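Cellulase, glycosyl hydrolase family 5, TPS linker, domain X (Spirochaeta thermophila, PDB 5E9P) binds cellulose, and also xylan, as a type A carbohydrate-binding module of family 64, a jelly-roll domain belonging to a family 5 glycoside hydrolase. Local coordinates at residues D43-N48 and I72-G77; T5-P10 and Y19-D24. All coordinates share one frame; numbering follows the deposited sequence.

Interaction 1: D43-N48 and I72-G77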
loop_
_atom_site.group_PDB
_atom_site.type_symbol
_atom_site.label_atom_id
_atom_site.label_comp_id
_atom_site.label_asym_id
_atom_site.label_seq_id
_atom_site.Cartn_x
_atom_site.Cartn_y
_atom_site.Cartn_z
ATOM N N ASP A 43 -9.261 2.784 -7.968
ATOM C CA ASP A 43 -9.350 1.817 -9.063
ATOM C C ASP A 43 -8.428 0.644 -8.846
ATOM O O ASP A 43 -8.738 -0.469 -9.304
ATOM C CB ASP A 43 -8.997 2.497 -10.405
ATOM C CG ASP A 43 -10.050 3.577 -10.820
ATOM O OD1 ASP A 43 -11.203 3.330 -10.527
ATOM O OD2 ASP A 43 -9.617 4.547 -11.515
ATOM N N LEU A 44 -7.297 0.846 -8.202
ATOM C CA LEU A 44 -6.325 -0.234 -7.928
ATOM C C LEU A 44 -5.476 0.131 -6.758
ATOM O O LEU A 44 -4.989 1.257 -6.656
ATOM C CB LEU A 44 -5.444 -0.447 -9.145
ATOM C CG LEU A 44 -4.414 -1.546 -9.076
ATOM C CD1 LEU A 44 -5.059 -2.913 -8.954
ATOM C CD2 LEU A 44 -3.491 -1.507 -10.278
ATOM N N LEU A 45 -5.260 -0.888 -5.899
ATOM C CA LEU A 45 -4.143 -0.850 -4.940
ATOM C C LEU A 45 -3.585 -2.270 -4.947
ATOM O O LEU A 45 -4.227 -3.161 -4.402
ATOM C CB LEU A 45 -4.549 -0.435 -3.546
ATOM C CG LEU A 45 -3.332 -0.112 -2.636
ATOM C CD1 LEU A 45 -2.653 1.170 -3.037
ATOM C CD2 LEU A 45 -3.775 -0.057 -1.194
ATOM N N GLU A 46 -2.433 -2.445 -5.604
ATOM C CA GLU A 46 -1.818 -3.764 -5.601
ATOM C C GLU A 46 -0.499 -3.685 -4.874
ATOM O O GLU A 46 0.247 -2.701 -5.053
ATOM C CB GLU A 46 -1.746 -4.373 -6.965
ATOM C CG GLU A 46 -1.031 -3.564 -7.940
ATOM C CD GLU A 46 -0.953 -4.119 -9.382
ATOM O OE1 GLU A 46 -1.465 -5.221 -9.621
ATOM O OE2 GLU A 46 -0.294 -3.445 -10.248
ATOM N N ILE A 47 -0.230 -4.669 -4.055
ATOM C CA ILE A 47 0.972 -4.694 -3.240
ATOM C C ILE A 47 1.640 -6.044 -3.471
ATOM O O ILE A 47 1.047 -7.084 -3.190
ATOM C CB ILE A 47 0.709 -4.413 -1.743
ATOM C CG1 ILE A 47 -0.096 -3.122 -1.594
ATOM C CG2 ILE A 47 2.060 -4.366 -1.048
ATOM C CD1 ILE A 47 -0.513 -2.829 -0.159
ATOM N N ASN A 48 2.869 -6.006 -3.979
ATOM C CA ASN A 48 3.599 -7.237 -4.223
ATOM C C ASN A 48 2.780 -8.257 -5.002
ATOM O O ASN A 48 2.849 -9.448 -4.744
ATOM C CB ASN A 48 4.218 -7.819 -2.965
ATOM C CG ASN A 48 5.352 -6.949 -2.467
ATOM O OD1 ASN A 48 5.785 -6.028 -3.166
ATOM N ND2 ASN A 48 5.877 -7.250 -1.275
ATOM N N ILE A 72 3.986 -0.867 -3.915
ATOM C CA ILE A 72 2.586 -0.448 -3.824
ATOM C C ILE A 72 2.273 0.367 -5.080
ATOM O O ILE A 72 2.873 1.390 -5.348
ATOM C CB ILE A 72 2.400 0.430 -2.583
ATOM C CG1 ILE A 72 2.859 -0.272 -1.294
ATOM C CG2 ILE A 72 0.961 0.912 -2.481
ATOM C CD1 ILE A 72 3.503 0.654 -0.330
ATOM N N HIS A 73 1.290 -0.156 -5.862
ATOM C CA HIS A 73 0.862 0.522 -7.057
ATOM C C HIS A 73 -0.571 0.983 -6.844
ATOM O O HIS A 73 -1.465 0.160 -6.648
ATOM C CB HIS A 73 0.994 -0.442 -8.248
ATOM C CG HIS A 73 0.465 0.082 -9.511
ATOM N ND1 HIS A 73 0.010 -0.773 -10.477
ATOM C CD2 HIS A 73 0.280 1.316 -10.015
ATOM C CE1 HIS A 73 -0.416 -0.087 -11.529
ATOM N NE2 HIS A 73 -0.209 1.189 -11.297
ATOM N N TYR A 74 -0.750 2.292 -6.850
ATOM C CA TYR A 74 -2.004 2.980 -6.547
ATOM C C TYR A 74 -2.543 3.606 -7.810
ATOM O O TYR A 74 -1.827 4.293 -8.557
ATOM C CB TYR A 74 -1.673 4.093 -5.537
ATOM C CG TYR A 74 -2.732 5.096 -5.151
ATOM C CD1 TYR A 74 -3.137 6.137 -5.986
ATOM C CD2 TYR A 74 -3.293 5.078 -3.876
ATOM C CE1 TYR A 74 -4.005 7.096 -5.590
ATOM C CE2 TYR A 74 -4.181 6.066 -3.481
ATOM C CZ TYR A 74 -4.533 7.074 -4.320
ATOM O OH TYR A 74 -5.449 8.005 -3.844
ATOM N N LYS A 75 -3.869 3.478 -8.028
ATOM C CA LYS A 75 -4.556 4.248 -9.058
ATOM C C LYS A 75 -5.880 4.723 -8.543
ATOM O O LYS A 75 -6.703 3.929 -8.078
ATOM C CB LYS A 75 -4.833 3.379 -10.293
ATOM C CG LYS A 75 -3.668 2.820 -11.056
ATOM C CD LYS A 75 -3.950 1.967 -12.227
ATOM C CE LYS A 75 -4.503 2.752 -13.389
ATOM N NZ LYS A 75 -4.717 1.768 -14.559
ATOM N N SER A 76 -6.126 6.040 -8.662
ATOM C CA SER A 76 -7.384 6.653 -8.360
ATOM C C SER A 76 -7.802 7.565 -9.508
ATOM O O SER A 76 -7.022 8.396 -9.937
ATOM C CB SER A 76 -7.336 7.526 -7.089
ATOM O OG SER A 76 -8.611 8.077 -6.869
ATOM N N GLY A 77 -9.052 7.488 -9.888
ATOM C CA GLY A 77 -9.648 8.388 -10.832
ATOM C C GLY A 77 -10.401 9.525 -10.278
ATOM O O GLY A 77 -10.928 10.365 -11.021
#

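Interaction 2: T5-P10 and Y19-D24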
loop_
_atom_site.group_PDB
_atom_site.type_symbol
_atom_site.label_atom_id
_atom_site.label_comp_id
_atom_site.label_asym_id
_atom_site.label_seq_id
_atom_site.Cartn_x
_atom_site.Cartn_y
_atom_site.Cartn_z
ATOM N N THR A 5 9.063 5.333 -6.128
ATOM C CA THR A 5 9.589 6.282 -5.193
ATOM C C THR A 5 9.503 5.683 -3.818
ATOM O O THR A 5 8.445 5.112 -3.433
ATOM C CB THR A 5 8.660 7.640 -5.232
ATOM O OG1 THR A 5 8.829 8.206 -6.556
ATOM C CG2 THR A 5 9.056 8.543 -4.237
ATOM N N GLU A 6 10.543 5.806 -3.032
ATOM C CA GLU A 6 10.569 5.262 -1.700
ATOM C C GLU A 6 9.720 6.141 -0.763
ATOM O O GLU A 6 9.719 7.364 -0.904
ATOM C CB GLU A 6 11.992 5.133 -1.226
ATOM C CG GLU A 6 12.103 4.288 0.023
ATOM C CD GLU A 6 13.439 3.609 0.255
ATOM O OE1 GLU A 6 14.373 3.839 -0.572
ATOM O OE2 GLU A 6 13.582 2.932 1.251
ATOM N N ILE A 7 9.023 5.472 0.160
ATOM C CA ILE A 7 8.206 6.129 1.166
ATOM C C ILE A 7 8.553 5.596 2.539
ATOM O O ILE A 7 9.077 4.473 2.682
ATOM C CB ILE A 7 6.687 5.987 0.882
ATOM C CG1 ILE A 7 6.231 4.506 0.927
ATOM C CG2 ILE A 7 6.329 6.643 -0.422
ATOM C CD1 ILE A 7 4.729 4.306 1.007
ATOM N N ALA A 8 8.205 6.383 3.546
ATOM C CA ALA A 8 8.271 6.022 4.952
ATOM C C ALA A 8 6.873 5.722 5.483
ATOM O O ALA A 8 5.890 6.223 4.955
ATOM C CB ALA A 8 8.883 7.138 5.771
ATOM N N LEU A 9 6.847 4.904 6.551
ATOM C CA LEU A 9 5.593 4.630 7.256
ATOM C C LEU A 9 5.679 5.257 8.624
ATOM O O LEU A 9 6.760 5.265 9.232
ATOM C CB LEU A 9 5.356 3.128 7.406
ATOM C CG LEU A 9 5.359 2.373 6.050
ATOM C CD1 LEU A 9 4.996 0.909 6.315
ATOM C CD2 LEU A 9 4.429 3.005 5.067
ATOM N N PRO A 10 4.559 5.778 9.172
ATOM C CA PRO A 10 3.235 5.778 8.549
ATOM C C PRO A 10 3.100 6.662 7.353
ATOM O O PRO A 10 3.793 7.679 7.239
ATOM C CB PRO A 10 2.329 6.267 9.686
ATOM C CG PRO A 10 3.239 7.045 10.553
ATOM C CD PRO A 10 4.536 6.382 10.531
ATOM N N TYR A 19 0.374 6.104 -8.901
ATOM C CA TYR A 19 1.639 6.234 -8.195
ATOM C C TYR A 19 2.213 4.841 -7.916
ATOM O O TYR A 19 1.521 3.867 -7.783
ATOM C CB TYR A 19 1.458 7.009 -6.884
ATOM C CG TYR A 19 0.768 8.336 -7.097
ATOM C CD1 TYR A 19 1.465 9.405 -7.684
ATOM C CD2 TYR A 19 -0.546 8.554 -6.752
ATOM C CE1 TYR A 19 0.807 10.573 -7.980
ATOM C CE2 TYR A 19 -1.207 9.720 -7.071
ATOM C CZ TYR A 19 -0.511 10.736 -7.658
ATOM O OH TYR A 19 -1.172 11.918 -8.018
ATOM N N TYR A 20 3.547 4.863 -7.793
ATOM C CA TYR A 20 4.347 3.675 -7.507
ATOM C C TYR A 20 5.244 4.025 -6.304
ATOM O O TYR A 20 6.196 4.793 -6.447
ATOM C CB TYR A 20 5.199 3.306 -8.723
ATOM C CG TYR A 20 4.403 2.961 -9.945
ATOM C CD1 TYR A 20 4.020 3.868 -10.861
ATOM C CD2 TYR A 20 4.042 1.638 -10.217
ATOM C CE1 TYR A 20 3.302 3.508 -12.070
ATOM C CE2 TYR A 20 3.408 1.193 -11.334
ATOM C CZ TYR A 20 3.000 2.160 -12.223
ATOM O OH TYR A 20 2.352 1.824 -13.423
ATOM N N TRP A 21 4.908 3.434 -5.157
ATOM C CA TRP A 21 5.606 3.689 -3.898
ATOM C C TRP A 21 6.223 2.394 -3.400
ATOM O O TRP A 21 5.576 1.359 -3.453
ATOM C CB TRP A 21 4.656 4.226 -2.838
ATOM C CG TRP A 21 3.937 5.490 -3.198
ATOM C CD1 TRP A 21 4.470 6.664 -3.615
ATOM C CD2 TRP A 21 2.534 5.715 -3.118
ATOM N NE1 TRP A 21 3.466 7.603 -3.786
ATOM C CE2 TRP A 21 2.284 7.036 -3.477
ATOM C CE3 TRP A 21 1.443 4.922 -2.774
ATOM C CZ2 TRP A 21 0.957 7.578 -3.502
ATOM C CZ3 TRP A 21 0.183 5.458 -2.784
ATOM C CH2 TRP A 21 -0.052 6.736 -3.141
ATOM N N LYS A 22 7.432 2.457 -2.831
ATOM C CA LYS A 22 8.037 1.267 -2.251
ATOM C C LYS A 22 8.541 1.559 -0.865
ATOM O O LYS A 22 8.978 2.707 -0.571
ATOM C CB LYS A 22 9.116 0.702 -3.131
ATOM C CG LYS A 22 10.345 1.564 -3.228
ATOM C CD LYS A 22 11.425 0.908 -4.117
ATOM C CE LYS A 22 12.616 1.821 -4.179
ATOM N NZ LYS A 22 13.724 1.207 -4.975
ATOM N N THR A 23 8.524 0.556 0.009
ATOM C CA THR A 23 9.047 0.712 1.358
ATOM C C THR A 23 9.524 -0.641 1.837
ATOM O O THR A 23 9.000 -1.673 1.434
ATOM C CB THR A 23 7.929 1.242 2.309
ATOM O OG1 THR A 23 8.434 1.458 3.603
ATOM C CG2 THR A 23 6.733 0.377 2.382
ATOM N N ASP A 24 10.459 -0.624 2.775
ATOM C CA ASP A 24 10.866 -1.814 3.452
ATOM C C ASP A 24 10.396 -1.834 4.920
ATOM O O ASP A 24 10.903 -2.648 5.701
ATOM C CB ASP A 24 12.394 -2.056 3.353
ATOM C CG ASP A 24 13.197 -0.953 4.103
ATOM O OD1 ASP A 24 12.623 -0.082 4.719
ATOM O OD2 ASP A 24 14.438 -0.994 4.018
HETATM O O HOH W 1 7.488 7.093 -8.606
HETATM O O HOH W 2 11.401 2.457 2.903
#

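Interaction 1: D43-N48 and I72-G77
D43 and L44 share one partner: both donate their backbone N-H to K75 O, the D43 N bond at 2.8 Å and the L44 N bond at 3.1 Å. Two residues facing one define a classic beta bulge, through which the chain enters strand 44-47, antiparallel to strand 70-76. L44 carries its CG anti to the backbone N (chi1 -178°), which sets CD2 3.6 Å from H73 ND1 and equally close to CE1, while its CB rests 4.0 Å from K75 CB; a leucine, branched at its tip, can touch both neighbours at once. On the other face L45 brings CD1 to 3.7 Å from I72 CG2 and also reaches the edge of the Y74 ring, as suits a buried leucine. E46 and H73 are a hydrogen-bonded pair, E46 N to H73 O and H73 N to E46 O, and their side chains rise together. E46 OE2 accepts a hydrogen bond from H73 ND1, 2.7 Å and nearly straight (171°). OE2 lies in the ring plane, while ND1 meets it on the anti side, tilted 22° from the carboxylate plane. Since H73 NE2 is bonded to E18, a carboxylate meets each ring nitrogen, which would probably favour the doubly protonated imidazolium. An alanine replacing E46 would probably leave ND1 without its acceptor and the ring less firmly fixed against turning. I47 lies alongside I72, CG1 to CG1 at 4.1 Å, its branched shape suiting an extended backbone. L45 and I47 face V37 of strand 36-40, I72 and Y74 face strand 82-85, and strands 50-51 and 17-23 flank the pair.

Interaction 2: T5-P10 and Y19-D24
Y20 O takes two donors: T5 N at 2.9 Å in a nearly straight bond (172°) and, weakly, a water that also binds T5 OG1. T5 thus straddles W21, accepting at its own O from K22 N, which arrives from above the carbonyl plane. One step on, I7 N donates to K22 O at 2.9 Å, and E6 CA adds a C-H...O contact of 3.2 Å to the same oxygen. This alternation is the ladder of a parallel pair, and it sets strand 5-6 at the margin of a jelly-roll sheet whose other neighbours run antiparallel; residues 7-10 then lead the chain toward strand 11-14 of the facing sheet. I7 CG1 occupies the crowded position between backbone N and carbonyl carbon (chi1 63°), which puts CG2 beside the backbone N and 3.7 Å from W21 CD1. The W21 indole is buried, its large apolar surface well suited to the interior between the two sheets: Y19 CB lies over one face, and F11 packs edge-to-face. I7 CG1 also meets T23 CB at 3.9 Å, and L9 crosses T23 at about a right angle; the small threonine turns its OG1 to Q25 N. On the outward face E6 and K22 suit water: E6 OE1 and K22 NZ stay 5.2 Å apart, and each side chain finds Y69, E6 OE2 by a hydrogen bond and K22 by a cation-pi contact. A water accepts from D24 N and lies within donating distance of E6 OE2 (2.8 Å) and I7 O.

Overall arrangement
Both contacts belong to the same mixed sheet, and strands 70-76 and 17-23, one from each, are neighbours in it: I72 N meets W21 O and Y74 O meets Y19 N. Interaction 1 is antiparallel, with strands on both flanks; interaction 2 is a short parallel pair at the sheet's margin. Both are partly buried, interaction 1 more so (five of eleven touching residues buried, against two of eight). Their apolar sides face the second sheet, where Y74 packs against W21; their more exposed polar sides differ. Interaction 1 carries a directly bonded histidine-carboxylate network, probably charged, whose ring stacks on Y20, whereas at interaction 2 waters join side chains to backbone atoms, and Y69 engages both E6 and K22.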